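Local coordinates for protein cytochrome P450 (CYP102L1) (Mycobacterium phage Adler, PDB 6N6Q) that probably uses its haem to activate molecular oxygen and oxidise an organic substrate, as other members of the cytochrome P450 family do, at residues E78-P83 with G347-A352; G55-V60 with N368-V373; R305-A310 with A326-L331. All coordinates share one frame; numbering follows the deposited sequence.

Contact 1: E78-P83 with G347-A352; sequences EKNVGP and GYFRQA. With HEM (protoporphyrin IX containing Fe), chain E; CAC (cacodylate ion), chain F.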
loop_
_atom_site.group_PDB
_atom_site.type_symbol
_atom_site.label_atom_id
_atom_site.label_comp_id
_atom_site.label_asym_id
_atom_site.label_seq_id
_atom_site.Cartn_x
_atom_site.Cartn_y
_atom_site.Cartn_z
ATOM N N GLU A 78 -19.962 -5.536 -3.628
ATOM C CA GLU A 78 -19.351 -4.222 -3.496
ATOM C C GLU A 78 -18.409 -4.245 -2.300
ATOM O O GLU A 78 -18.314 -5.241 -1.578
ATOM C CB GLU A 78 -20.418 -3.133 -3.353
ATOM C CG GLU A 78 -21.270 -3.270 -2.106
ATOM C CD GLU A 78 -22.334 -2.198 -2.010
ATOM O OE1 GLU A 78 -22.598 -1.531 -3.032
ATOM O OE2 GLU A 78 -22.905 -2.022 -0.913
ATOM N N LYS A 79 -17.711 -3.130 -2.090
ATOM C CA LYS A 79 -16.727 -3.058 -1.019
ATOM C C LYS A 79 -17.393 -3.128 0.348
ATOM O O LYS A 79 -18.411 -2.477 0.599
ATOM C CB LYS A 79 -15.906 -1.771 -1.126
ATOM C CG LYS A 79 -15.297 -1.332 0.204
ATOM C CD LYS A 79 -13.984 -0.593 0.034
ATOM C CE LYS A 79 -13.336 -0.346 1.388
ATOM N NZ LYS A 79 -11.929 0.125 1.268
ATOM N N ASN A 80 -16.805 -3.926 1.234
ATOM C CA ASN A 80 -17.201 -3.984 2.632
ATOM C C ASN A 80 -16.111 -3.352 3.485
ATOM O O ASN A 80 -14.941 -3.736 3.388
ATOM C CB ASN A 80 -17.446 -5.427 3.079
ATOM C CG ASN A 80 -17.771 -5.530 4.558
ATOM O OD1 ASN A 80 -16.921 -5.903 5.370
ATOM N ND2 ASN A 80 -19.005 -5.190 4.917
ATOM N N VAL A 81 -16.493 -2.379 4.307
ATOM C CA VAL A 81 -15.572 -1.820 5.287
ATOM C C VAL A 81 -15.310 -2.894 6.333
ATOM O O VAL A 81 -16.116 -3.099 7.248
ATOM C CB VAL A 81 -16.126 -0.531 5.920
ATOM C CG1 VAL A 81 -15.184 -0.023 7.001
ATOM C CG2 VAL A 81 -16.337 0.530 4.851
ATOM N N GLY A 82 -14.185 -3.600 6.192
ATOM C CA GLY A 82 -13.878 -4.703 7.055
ATOM C C GLY A 82 -13.613 -4.261 8.482
ATOM O O GLY A 82 -13.611 -3.063 8.801
ATOM N N PRO A 83 -13.388 -5.242 9.362
ATOM C CA PRO A 83 -13.170 -4.912 10.782
ATOM C C PRO A 83 -12.037 -3.926 11.011
ATOM O O PRO A 83 -12.242 -2.891 11.661
ATOM C CB PRO A 83 -12.878 -6.282 11.410
ATOM C CG PRO A 83 -13.569 -7.258 10.512
ATOM C CD PRO A 83 -13.429 -6.697 9.129
ATOM N N GLY A 347 -5.443 -8.646 1.214
ATOM C CA GLY A 347 -6.807 -8.985 0.861
ATOM C C GLY A 347 -7.728 -7.809 1.083
ATOM O O GLY A 347 -7.321 -6.749 1.570
ATOM N N TYR A 348 -8.988 -8.017 0.715
ATOM C CA TYR A 348 -10.019 -7.003 0.857
ATOM C C TYR A 348 -11.336 -7.678 1.212
ATOM O O TYR A 348 -11.525 -8.878 0.993
ATOM C CB TYR A 348 -10.168 -6.166 -0.422
ATOM C CG TYR A 348 -10.300 -6.989 -1.682
ATOM C CD1 TYR A 348 -9.174 -7.412 -2.379
ATOM C CD2 TYR A 348 -11.547 -7.341 -2.178
ATOM C CE1 TYR A 348 -9.288 -8.162 -3.530
ATOM C CE2 TYR A 348 -11.671 -8.092 -3.331
ATOM C CZ TYR A 348 -10.539 -8.500 -4.002
ATOM O OH TYR A 348 -10.657 -9.250 -5.150
ATOM N N PHE A 349 -12.248 -6.889 1.769
ATOM C CA PHE A 349 -13.543 -7.377 2.217
ATOM C C PHE A 349 -14.625 -6.928 1.246
ATOM O O PHE A 349 -14.674 -5.754 0.863
ATOM C CB PHE A 349 -13.857 -6.879 3.628
ATOM C CG PHE A 349 -13.051 -7.554 4.700
ATOM C CD1 PHE A 349 -13.466 -8.764 5.237
ATOM C CD2 PHE A 349 -11.881 -6.982 5.171
ATOM C CE1 PHE A 349 -12.729 -9.389 6.227
ATOM C CE2 PHE A 349 -11.138 -7.603 6.158
ATOM C CZ PHE A 349 -11.563 -8.807 6.687
ATOM N N ARG A 350 -15.487 -7.862 0.854
ATOM C CA ARG A 350 -16.600 -7.570 -0.032
ATOM C C ARG A 350 -17.911 -7.904 0.666
ATOM O O ARG A 350 -17.948 -8.688 1.615
ATOM C CB ARG A 350 -16.488 -8.350 -1.346
ATOM C CG ARG A 350 -15.201 -8.089 -2.110
ATOM C CD ARG A 350 -15.482 -7.888 -3.585
ATOM N NE ARG A 350 -15.713 -6.486 -3.914
ATOM C CZ ARG A 350 -16.397 -6.071 -4.975
ATOM N NH1 ARG A 350 -16.936 -6.955 -5.805
ATOM N NH2 ARG A 350 -16.551 -4.774 -5.201
ATOM N N GLN A 351 -18.990 -7.290 0.187
ATOM C CA GLN A 351 -20.316 -7.512 0.744
ATOM C C GLN A 351 -21.318 -7.635 -0.393
ATOM O O GLN A 351 -21.111 -7.098 -1.484
ATOM C CB GLN A 351 -20.731 -6.384 1.702
ATOM C CG GLN A 351 -20.939 -5.042 1.029
ATOM C CD GLN A 351 -21.185 -3.925 2.020
ATOM O OE1 GLN A 351 -20.840 -4.034 3.196
ATOM N NE2 GLN A 351 -21.786 -2.840 1.549
ATOM N N ALA A 352 -22.403 -8.360 -0.130
ATOM C CA ALA A 352 -23.396 -8.662 -1.152
ATOM C C ALA A 352 -24.406 -7.526 -1.260
ATOM O O ALA A 352 -25.010 -7.125 -0.259
ATOM C CB ALA A 352 -24.106 -9.978 -0.837
HETATM C CHA HEM E . -7.400 1.330 -1.981
HETATM C CHB HEM E . -3.493 -1.534 -2.370
HETATM C CHC HEM E . -0.672 2.392 -2.910
HETATM C CHD HEM E . -4.463 5.212 -1.773
HETATM C C1A HEM E . -6.607 0.202 -2.065
HETATM C C2A HEM E . -7.051 -1.180 -2.042
HETATM C C3A HEM E . -5.976 -1.964 -2.149
HETATM C C4A HEM E . -4.803 -1.117 -2.246
HETATM C CMA HEM E . -5.990 -3.506 -2.162
HETATM C CAA HEM E . -8.507 -1.676 -1.909
HETATM C CBA HEM E . -8.856 -1.759 -0.426
HETATM C CGA HEM E . -10.202 -2.409 -0.231
HETATM O O1A HEM E . -10.794 -2.899 -1.228
HETATM O O2A HEM E . -10.686 -2.437 0.930
HETATM C C1B HEM E . -2.398 -0.725 -2.609
HETATM C C2B HEM E . -1.067 -1.179 -2.960
HETATM C C3B HEM E . -0.281 -0.094 -3.110
HETATM C C4B HEM E . -1.098 1.079 -2.857
HETATM C CMB HEM E . -0.696 -2.672 -3.115
HETATM C CAB HEM E . 1.223 0.004 -3.479
HETATM C CBB HEM E . 2.035 -1.039 -3.692
HETATM C C1C HEM E . -1.445 3.512 -2.680
HETATM C C2C HEM E . -1.027 4.894 -2.809
HETATM C C3C HEM E . -2.057 5.681 -2.498
HETATM C C4C HEM E . -3.189 4.828 -2.155
HETATM C CMC HEM E . 0.374 5.390 -3.228
HETATM C CAC HEM E . -1.979 7.228 -2.522
HETATM C CBC HEM E . -3.022 8.014 -2.242
HETATM C C1D HEM E . -5.593 4.418 -1.738
HETATM C C2D HEM E . -6.949 4.859 -1.465
HETATM C C3D HEM E . -7.755 3.792 -1.523
HETATM C C4D HEM E . -6.948 2.629 -1.836
HETATM C CMD HEM E . -7.384 6.309 -1.157
HETATM C CAD HEM E . -9.286 3.794 -1.299
HETATM C CBD HEM E . -10.002 4.163 -2.594
HETATM C CGD HEM E . -11.496 4.073 -2.404
HETATM O O1D HEM E . -12.234 4.839 -3.078
HETATM O O2D HEM E . -11.953 3.243 -1.575
HETATM N NA HEM E . -5.230 0.195 -2.188
HETATM N NB HEM E . -2.378 0.654 -2.557
HETATM N NC HEM E . -2.767 3.516 -2.281
HETATM N ND HEM E . -5.635 3.052 -1.959
HETATM FE FE HEM E . -3.969 1.849 -2.107
HETATM AS AS CAC F . -22.062 0.585 3.665
HETATM O O1 CAC F . -22.432 2.152 3.034
HETATM O O2 CAC F . -20.553 -0.200 3.368
HETATM C C1 CAC F . -22.347 0.651 5.562
HETATM C C2 CAC F . -23.480 -0.587 3.130
HETATM O O HOH W 1 -12.085 -4.252 2.330
HETATM O O HOH W 2 -19.199 -2.020 4.433
#

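Contact 2: G55-V60 with N368-V373; sequences GDFRVV and NDWVFV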
loop_
_atom_site.group_PDB
_atom_site.type_symbol
_atom_site.label_atom_id
_atom_site.label_comp_id
_atom_site.label_asym_id
_atom_site.label_seq_id
_atom_site.Cartn_x
_atom_site.Cartn_y
_atom_site.Cartn_z
ATOM N N GLY A 55 -9.599 -13.660 15.239
ATOM C CA GLY A 55 -9.465 -12.856 16.437
ATOM C C GLY A 55 -10.798 -12.547 17.082
ATOM O O GLY A 55 -11.339 -13.359 17.839
ATOM N N ASP A 56 -11.340 -11.372 16.780
ATOM C CA ASP A 56 -12.610 -10.924 17.330
ATOM C C ASP A 56 -13.796 -11.281 16.448
ATOM O O ASP A 56 -14.910 -10.825 16.719
ATOM C CB ASP A 56 -12.576 -9.412 17.553
ATOM C CG ASP A 56 -12.179 -8.649 16.300
ATOM O OD1 ASP A 56 -13.056 -8.001 15.689
ATOM O OD2 ASP A 56 -10.989 -8.708 15.920
ATOM N N PHE A 57 -13.588 -12.079 15.404
ATOM C CA PHE A 57 -14.674 -12.375 14.483
ATOM C C PHE A 57 -14.366 -13.649 13.715
ATOM O O PHE A 57 -13.209 -14.057 13.580
ATOM C CB PHE A 57 -14.917 -11.207 13.516
ATOM C CG PHE A 57 -13.716 -10.832 12.694
ATOM C CD1 PHE A 57 -12.795 -9.914 13.170
ATOM C CD2 PHE A 57 -13.519 -11.380 11.437
ATOM C CE1 PHE A 57 -11.690 -9.559 12.416
ATOM C CE2 PHE A 57 -12.419 -11.029 10.675
ATOM C CZ PHE A 57 -11.503 -10.116 11.166
ATOM N N ARG A 58 -15.428 -14.280 13.230
ATOM C CA ARG A 58 -15.335 -15.347 12.248
ATOM C C ARG A 58 -15.604 -14.759 10.871
ATOM O O ARG A 58 -16.531 -13.963 10.696
ATOM C CB ARG A 58 -16.329 -16.471 12.550
ATOM C CG ARG A 58 -16.653 -17.349 11.351
ATOM C CD ARG A 58 -17.345 -18.639 11.762
ATOM N NE ARG A 58 -18.357 -18.423 12.790
ATOM C CZ ARG A 58 -19.571 -17.933 12.557
ATOM N NH1 ARG A 58 -19.928 -17.596 11.326
ATOM N NH2 ARG A 58 -20.425 -17.774 13.557
ATOM N N VAL A 59 -14.780 -15.135 9.899
ATOM C CA VAL A 59 -14.850 -14.565 8.560
ATOM C C VAL A 59 -14.971 -15.688 7.540
ATOM O O VAL A 59 -14.338 -16.742 7.677
ATOM C CB VAL A 59 -13.622 -13.677 8.263
ATOM C CG1 VAL A 59 -12.327 -14.462 8.429
ATOM C CG2 VAL A 59 -13.723 -13.077 6.877
ATOM N N VAL A 60 -15.809 -15.470 6.531
ATOM C CA VAL A 60 -15.866 -16.351 5.372
ATOM C C VAL A 60 -14.707 -15.972 4.456
ATOM O O VAL A 60 -14.702 -14.893 3.858
ATOM C CB VAL A 60 -17.209 -16.243 4.645
ATOM C CG1 VAL A 60 -17.216 -17.135 3.413
ATOM C CG2 VAL A 60 -18.352 -16.603 5.584
ATOM N N ASN A 368 -25.799 -7.659 2.390
ATOM C CA ASN A 368 -24.923 -7.120 3.430
ATOM C C ASN A 368 -24.121 -8.191 4.160
ATOM O O ASN A 368 -23.453 -7.878 5.154
ATOM C CB ASN A 368 -25.687 -6.272 4.455
ATOM C CG ASN A 368 -26.152 -4.949 3.884
ATOM O OD1 ASN A 368 -25.582 -4.443 2.915
ATOM N ND2 ASN A 368 -27.190 -4.377 4.483
ATOM N N ASP A 369 -24.165 -9.443 3.710
ATOM C CA ASP A 369 -23.217 -10.431 4.204
ATOM C C ASP A 369 -21.854 -10.173 3.583
ATOM O O ASP A 369 -21.749 -9.834 2.401
ATOM C CB ASP A 369 -23.684 -11.850 3.879
ATOM C CG ASP A 369 -24.888 -12.272 4.698
ATOM O OD1 ASP A 369 -25.099 -11.700 5.789
ATOM O OD2 ASP A 369 -25.621 -13.179 4.253
ATOM N N TRP A 370 -20.801 -10.326 4.381
ATOM C CA TRP A 370 -19.464 -9.956 3.949
ATOM C C TRP A 370 -18.517 -11.147 4.005
ATOM O O TRP A 370 -18.640 -12.025 4.863
ATOM C CB TRP A 370 -18.905 -8.793 4.788
ATOM C CG TRP A 370 -19.061 -8.952 6.268
ATOM C CD1 TRP A 370 -20.195 -8.745 6.998
ATOM C CD2 TRP A 370 -18.044 -9.328 7.203
ATOM N NE1 TRP A 370 -19.950 -8.981 8.330
ATOM C CE2 TRP A 370 -18.636 -9.340 8.482
ATOM C CE3 TRP A 370 -16.692 -9.662 7.084
ATOM C CZ2 TRP A 370 -17.923 -9.670 9.632
ATOM C CZ3 TRP A 370 -15.987 -9.990 8.225
ATOM C CH2 TRP A 370 -16.603 -9.992 9.484
ATOM N N VAL A 371 -17.571 -11.162 3.064
ATOM C CA VAL A 371 -16.539 -12.185 2.972
ATOM C C VAL A 371 -15.188 -11.497 2.809
ATOM O O VAL A 371 -15.101 -10.288 2.583
ATOM C CB VAL A 371 -16.783 -13.166 1.805
ATOM C CG1 VAL A 371 -18.127 -13.868 1.960
ATOM C CG2 VAL A 371 -16.703 -12.430 0.474
ATOM N N PHE A 372 -14.127 -12.292 2.920
ATOM C CA PHE A 372 -12.758 -11.818 2.772
ATOM C C PHE A 372 -12.122 -12.529 1.588
ATOM O O PHE A 372 -12.095 -13.763 1.543
ATOM C CB PHE A 372 -11.949 -12.066 4.047
ATOM C CG PHE A 372 -10.500 -11.674 3.941
ATOM C CD1 PHE A 372 -10.122 -10.340 3.963
ATOM C CD2 PHE A 372 -9.513 -12.641 3.841
ATOM C CE1 PHE A 372 -8.788 -9.978 3.873
ATOM C CE2 PHE A 372 -8.177 -12.285 3.752
ATOM C CZ PHE A 372 -7.816 -10.951 3.769
ATOM N N VAL A 373 -11.621 -11.752 0.632
ATOM C CA VAL A 373 -10.867 -12.287 -0.493
ATOM C C VAL A 373 -9.405 -12.356 -0.071
ATOM O O VAL A 373 -8.768 -11.325 0.161
ATOM C CB VAL A 373 -11.046 -11.430 -1.751
ATOM C CG1 VAL A 373 -10.111 -11.904 -2.853
ATOM C CG2 VAL A 373 -12.494 -11.472 -2.220
#

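Contact 3: R305-A310 with A326-L331; sequences RAEVDA and AKLRYL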
loop_
_atom_site.group_PDB
_atom_site.type_symbol
_atom_site.label_atom_id
_atom_site.label_comp_id
_atom_site.label_asym_id
_atom_site.label_seq_id
_atom_site.Cartn_x
_atom_site.Cartn_y
_atom_site.Cartn_z
ATOM N N ARG A 305 19.345 -4.767 -13.638
ATOM C CA ARG A 305 20.435 -3.797 -13.661
ATOM C C ARG A 305 20.882 -3.496 -15.085
ATOM O O ARG A 305 21.365 -2.392 -15.362
ATOM C CB ARG A 305 21.612 -4.302 -12.828
ATOM C CG ARG A 305 22.489 -3.203 -12.256
ATOM C CD ARG A 305 23.581 -3.767 -11.357
ATOM N NE ARG A 305 23.043 -4.578 -10.268
ATOM C CZ ARG A 305 22.621 -4.089 -9.105
ATOM N NH1 ARG A 305 22.668 -2.785 -8.876
ATOM N NH2 ARG A 305 22.149 -4.906 -8.171
ATOM N N ALA A 306 20.724 -4.454 -16.001
ATOM C CA ALA A 306 21.064 -4.199 -17.397
ATOM C C ALA A 306 20.027 -3.313 -18.073
ATOM O O ALA A 306 20.370 -2.528 -18.964
ATOM C CB ALA A 306 21.209 -5.518 -18.156
ATOM N N GLU A 307 18.759 -3.421 -17.666
ATOM C CA GLU A 307 17.718 -2.595 -18.266
ATOM C C GLU A 307 17.848 -1.140 -17.830
ATOM O O GLU A 307 17.599 -0.224 -18.624
ATOM C CB GLU A 307 16.339 -3.141 -17.903
ATOM C CG GLU A 307 15.201 -2.536 -18.707
ATOM C CD GLU A 307 13.839 -3.012 -18.237
ATOM O OE1 GLU A 307 13.560 -2.915 -17.021
ATOM O OE2 GLU A 307 13.050 -3.491 -19.080
ATOM N N VAL A 308 18.238 -0.905 -16.576
ATOM C CA VAL A 308 18.412 0.462 -16.101
ATOM C C VAL A 308 19.755 1.046 -16.521
ATOM O O VAL A 308 19.898 2.274 -16.575
ATOM C CB VAL A 308 18.248 0.541 -14.574
ATOM C CG1 VAL A 308 16.888 -0.008 -14.159
ATOM C CG2 VAL A 308 19.367 -0.213 -13.870
ATOM N N ASP A 309 20.746 0.200 -16.820
ATOM C CA ASP A 309 22.002 0.709 -17.363
ATOM C C ASP A 309 21.828 1.161 -18.806
ATOM O O ASP A 309 22.403 2.176 -19.219
ATOM C CB ASP A 309 23.096 -0.356 -17.265
ATOM C CG ASP A 309 23.624 -0.522 -15.853
ATOM O OD1 ASP A 309 23.132 0.179 -14.942
ATOM O OD2 ASP A 309 24.533 -1.358 -15.652
ATOM N N ALA A 310 21.030 0.428 -19.585
ATOM C CA ALA A 310 20.811 0.798 -20.978
ATOM C C ALA A 310 19.972 2.062 -21.102
ATOM O O ALA A 310 20.118 2.806 -22.077
ATOM C CB ALA A 310 20.148 -0.356 -21.731
ATOM N N ALA A 326 7.795 4.002 -17.615
ATOM C CA ALA A 326 6.982 2.903 -18.118
ATOM C C ALA A 326 7.706 2.055 -19.155
ATOM O O ALA A 326 7.244 0.948 -19.455
ATOM C CB ALA A 326 5.679 3.439 -18.711
ATOM N N LYS A 327 8.821 2.539 -19.705
ATOM C CA LYS A 327 9.574 1.770 -20.686
ATOM C C LYS A 327 10.452 0.698 -20.051
ATOM O O LYS A 327 11.001 -0.137 -20.777
ATOM C CB LYS A 327 10.433 2.704 -21.545
ATOM C CG LYS A 327 9.621 3.637 -22.442
ATOM C CD LYS A 327 10.491 4.369 -23.457
ATOM C CE LYS A 327 11.426 5.365 -22.790
ATOM N NZ LYS A 327 12.092 6.273 -23.770
ATOM N N LEU A 328 10.594 0.697 -18.727
ATOM C CA LEU A 328 11.353 -0.337 -18.025
ATOM C C LEU A 328 10.441 -1.543 -17.840
ATOM O O LEU A 328 9.788 -1.707 -16.808
ATOM C CB LEU A 328 11.872 0.187 -16.691
ATOM C CG LEU A 328 12.800 1.401 -16.760
ATOM C CD1 LEU A 328 13.142 1.904 -15.366
ATOM C CD2 LEU A 328 14.065 1.064 -17.535
ATOM N N ARG A 329 10.398 -2.401 -18.863
ATOM C CA ARG A 329 9.479 -3.537 -18.848
ATOM C C ARG A 329 9.850 -4.545 -17.768
ATOM O O ARG A 329 8.992 -4.980 -16.990
ATOM C CB ARG A 329 9.454 -4.215 -20.217
ATOM C CG ARG A 329 8.957 -5.654 -20.165
ATOM C CD ARG A 329 9.215 -6.397 -21.464
ATOM N NE ARG A 329 9.131 -7.845 -21.286
ATOM C CZ ARG A 329 8.009 -8.549 -21.391
ATOM N NH1 ARG A 329 6.864 -7.941 -21.673
ATOM N NH2 ARG A 329 8.031 -9.864 -21.211
ATOM N N TYR A 330 11.125 -4.941 -17.709
ATOM C CA TYR A 330 11.510 -6.010 -16.794
ATOM C C TYR A 330 11.403 -5.569 -15.340
ATOM O O TYR A 330 10.995 -6.356 -14.479
ATOM C CB TYR A 330 12.925 -6.495 -17.101
ATOM C CG TYR A 330 13.314 -7.709 -16.288
ATOM C CD1 TYR A 330 12.837 -8.970 -16.622
ATOM C CD2 TYR A 330 14.149 -7.594 -15.185
ATOM C CE1 TYR A 330 13.183 -10.084 -15.881
ATOM C CE2 TYR A 330 14.501 -8.703 -14.438
ATOM C CZ TYR A 330 14.015 -9.945 -14.792
ATOM O OH TYR A 330 14.362 -11.053 -14.054
ATOM N N LEU A 331 11.765 -4.318 -15.044
ATOM C CA LEU A 331 11.623 -3.824 -13.678
ATOM C C LEU A 331 10.161 -3.783 -13.255
ATOM O O LEU A 331 9.847 -4.009 -12.082
ATOM C CB LEU A 331 12.262 -2.442 -13.545
ATOM C CG LEU A 331 12.476 -1.946 -12.114
ATOM C CD1 LEU A 331 13.206 -2.997 -11.291
ATOM C CD2 LEU A 331 13.244 -0.635 -12.109
#

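Contact 1: E78-P83 with G347-A352
Phe349 turns one face of its ring to Pro83, whose CD sits 3.9 Å from the ring centroid in a CH-pi contact displaced toward the rim. Beside it the backbone of Gly82 closes in, with its CA 3.6 Å from Phe349 CD2; Gly82 is the N-cap of helix 83-87, so the ring packs just where that helix starts. Further along, the amide of Gln351 is gripped at both ends. Its OE1 accepts from Asn80 ND2 (2.8 Å), the two amide planes lying 52° apart, while its NE2 donates to Glu78 OE2 (2.8 Å) on the anti side of the carboxylate. Chi1 of 67° sets CG of Gln351 between its own N and carbonyl carbon, where it packs on Glu78 CG; the chain beyond is extended.

This is the edge of the P450 beta1 sheet: strand 77-79 runs antiparallel to strand 347-352, with Glu78 and Gln351 as a hydrogen-bonded pair. Lys79 and Arg350 follow as a non-hydrogen-bonded pair, and beyond them Asn80 N reaches Phe349 O (2.8 Å), sitting 44° above the carbonyl plane. Lys79 points away from the neighbouring strand and sends NZ to haem propionate O2A (2.9 Å), with Phe97 O as a second acceptor. Water 1 takes the N-H of Phe349 (2.7 Å from Phe349 N) and has the propionate O2A and Asn80 O within reach as competing acceptors. The guanidinium of Arg350 folds back over the Glu78 backbone, its NH2 3.3 Å from Glu78 CA, and its NH1 donates to Ile71 O.

Contact 2: G55-V60 with N368-V373
Val59 CG2 presses on Phe372 CB at 3.5 Å, and on the other side of the strand Val60 CG1 meets Val371 CG1 at 3.7 Å. These valines join strands 58-62 and 370-374, parallel neighbours in the beta1 sheet of the P450 fold. The short segments are 73° apart in direction, and one backbone hydrogen bond joins them. Val59 turns CG2 away from its own N, and the same methyl also comes to Trp370 CZ3 (4.1 Å).

The indole extends the apolar patch outward. Phe57 CD2 comes to Trp370 CH2 (3.9 Å) at the edge of the indole, close to its plane; the ring planes are inclined at 58°. Around this group, Val59 also touches Phe349 of strand 347-352, on the far side of strand 370-374, while Val371 leans on Ile71 of helix 65-71, tying the sheet to the helix beside it.

The polar edge between the segments is backbone. Val60 O lies 3.4 Å from Val371 CA and accepts the N-H of the next residue, and Phe372 is bonded through its backbone to Val62 as well, as a parallel pairing requires. The Phe372 N to Val60 O bond is 2.8 Å long and nearly straight, 166° at the hydrogen.

Contact 3: R305-A310 with A326-L331
Glu307 reaches across from helix 298-311 and lays its carboxylate against the first turn of helix 329-341, taking one backbone N-H with each oxygen. OE2 accepts from Tyr330 N at 2.8 Å, nearly straight at 169°, and OE1 accepts from Leu331 N at 3.0 Å. Both donors come in on the syn side of the carboxylate and only slightly out of its plane, so the two bonds together fix the rotation of the group. Arg329 N is also close, 2.9 Å from Glu307 OE2, but its N-H points badly and makes no hydrogen bond there. CG of Glu307 is anti to the backbone N (chi1 -168°), and the chain stays extended beyond it, which carries the carboxylate to the start of helix 329-341. A carboxylate at a helix N-terminus is probably favoured in its ionised form by the N-H groups and the helix dipole.

Leu328 holds the N-cap position and centres an inverse gamma turn. A leucine at the N-cap has no side-chain acceptor for the first N-H groups of the helix; Glu307 supplies one from the neighbouring helix. The aliphatic atoms close round the acid: Leu328 CB lies 3.5 Å from Glu307 OE1, and Tyr330 CB 3.6 Å from Glu307 OE2. Farther in, Val308 CG1 sits 4.2 Å from Leu331 CD2 and 4.4 Å from Leu328 CD1, a looser apolar layer. Helix 422-439 closes this layer, Val308 and Leu331 touching Ala434, and Leu328 and Leu331 touching Val430. In P450 terms these are helices J, K and L, and Glu307 of J holds the start of K, the helix that carries the family's ExxR motif.

How the contacts relate
Contacts 1 and 2 belong to one sheet: strands 347-352 and 370-374 are neighbours in it, bonded by Arg350 O to Val371 N, and the rings of Phe349 and Phe372 meet between the two sites. Contact 1 is the more polar, with side-chain amides, a carboxylate and water at the sheet's edge beside a haem propionate; contact 2 is mostly valine and aromatic carbon with a single cross-segment hydrogen bond. Contact 3 lies on the opposite side of the chain's centre, its centre about 37 Å from that of contact 1, among helices, and joins them by carboxylate-to-backbone bonds over a looser aliphatic layer. All three are partly buried.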